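Local coordinates for protein glutathione s-transferase S2 (Nilaparvata lugens, PDB 5H5L) that is a sigma-class glutathione S-transferase of the brown planthopper, also called prostaglandin D synthase, that binds glutathione and probably conjugates it to electrophilic substrates, at residues 133-136 with 137-141. Sequence-based numbering, arbitrary orientation.
Sequences FNDH and IKNNG
N140 lays its side-chain amide over one face of the H136 imidazole: ND2 stands 3.4 Å above the ring, over its centre, and the amide and ring planes are only 22° apart, so this is a stacked pair. The same ND2 donates to H136 O at 2.9 Å, and the two contacts together fix how the amide is turned. H136 does its part by holding CG anti to its backbone N (chi1 -176°), which sets the ring beside its own carbonyl, next to the acceptor that N140 uses. The rim of the ring is tied as well, since NE2 makes a weak hydrogen bond to L144 O in the loop that follows.

One residue earlier, N139 plays a similar trick on D135. Its ND2 reaches D135 O at 2.8 Å from above the carbonyl plane, while N139 N binds that oxygen at 3.0 Å from the opposite face, giving one acceptor two donors. The D135 carboxylate lies beside the N139 amide, steeply inclined to it (58° between the planes), and a water bridges D135 OD1 and N139 ND2.

All this takes place at the C-terminal end of helix 111-139, in the all-helical C-terminal domain of the glutathione transferase fold, where two asparagine side chains each turn back to give an N-H to the carbonyl four residues earlier, on D135 O in addition to the backbone bond.

Further back, regular helical bonds persist: I137 N meets F133 O at 2.8 Å, and K138 N meets N134 O at 3.0 Å. I137 runs CG1 alongside F133 O at 3.3 Å. F133 packs on M91, T94 and F95 of helix 82-106, whereas N134 OD1 accepts from H176 N and I177 N at helix 175-185.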
# COMPACT_ATOMS: atom_id res chain seq x y z
N PHE B 133 14.07 2.86 10.40
CA PHE B 133 12.89 3.22 11.18
C PHE B 133 13.31 3.81 12.52
O PHE B 133 12.76 4.82 12.99
CB PHE B 133 12.00 1.99 11.45
CG PHE B 133 11.37 1.37 10.22
CD1 PHE B 133 11.27 2.03 9.01
CD2 PHE B 133 10.85 0.09 10.31
CE1 PHE B 133 10.68 1.43 7.92
CE2 PHE B 133 10.30 -0.52 9.22
CZ PHE B 133 10.20 0.16 8.03
N ASN B 134 14.24 3.13 13.18
CA ASN B 134 14.76 3.59 14.48
C ASN B 134 15.31 5.02 14.38
O ASN B 134 14.94 5.90 15.16
CB ASN B 134 15.82 2.60 14.94
CG ASN B 134 16.08 2.64 16.44
OD1 ASN B 134 15.18 2.78 17.26
ND2 ASN B 134 17.33 2.50 16.79
N ASP B 135 16.17 5.27 13.39
CA ASP B 135 16.74 6.60 13.18
C ASP B 135 15.65 7.60 12.81
O ASP B 135 15.66 8.75 13.27
CB ASP B 135 17.82 6.47 12.08
CG ASP B 135 18.33 7.81 11.52
OD1 ASP B 135 19.32 8.34 12.07
OD2 ASP B 135 17.81 8.29 10.48
N HIS B 136 14.67 7.17 12.03
CA HIS B 136 13.60 8.08 11.62
C HIS B 136 12.76 8.49 12.81
O HIS B 136 12.45 9.67 12.98
CB HIS B 136 12.75 7.41 10.55
CG HIS B 136 11.69 8.28 9.98
ND1 HIS B 136 11.91 9.11 8.90
CD2 HIS B 136 10.39 8.44 10.31
CE1 HIS B 136 10.79 9.73 8.59
NE2 HIS B 136 9.84 9.34 9.43
N ILE B 137 12.38 7.53 13.65
CA ILE B 137 11.60 7.86 14.84
C ILE B 137 12.39 8.77 15.77
O ILE B 137 11.86 9.76 16.28
CB ILE B 137 11.14 6.58 15.54
CG1 ILE B 137 10.11 5.81 14.68
CG2 ILE B 137 10.54 6.89 16.90
CD1 ILE B 137 9.88 4.45 15.20
N LYS B 138 13.66 8.45 16.00
CA LYS B 138 14.53 9.33 16.80
C LYS B 138 14.50 10.77 16.31
O LYS B 138 14.43 11.71 17.11
CB LYS B 138 15.97 8.81 16.77
CG LYS B 138 17.07 9.79 17.27
CD LYS B 138 18.45 9.13 17.16
CE LYS B 138 19.49 9.74 18.09
NZ LYS B 138 20.72 8.87 18.21
N ASN B 139 14.60 10.97 15.00
CA ASN B 139 14.70 12.31 14.41
C ASN B 139 13.36 12.94 14.06
O ASN B 139 13.34 14.08 13.59
CB ASN B 139 15.58 12.27 13.16
CG ASN B 139 17.05 12.06 13.49
OD1 ASN B 139 17.70 12.96 14.00
ND2 ASN B 139 17.56 10.86 13.23
N ASN B 140 12.26 12.27 14.34
CA ASN B 140 10.92 12.78 14.08
C ASN B 140 10.10 12.87 15.36
O ASN B 140 8.89 12.61 15.33
CB ASN B 140 10.18 11.90 13.08
CG ASN B 140 10.52 12.23 11.65
OD1 ASN B 140 9.76 12.91 10.96
ND2 ASN B 140 11.68 11.77 11.20
N GLY B 141 10.74 13.17 16.48
CA GLY B 141 10.04 13.42 17.72
C GLY B 141 9.53 12.22 18.47
O GLY B 141 8.69 12.38 19.34
O HOH W 1 20.29 10.85 13.85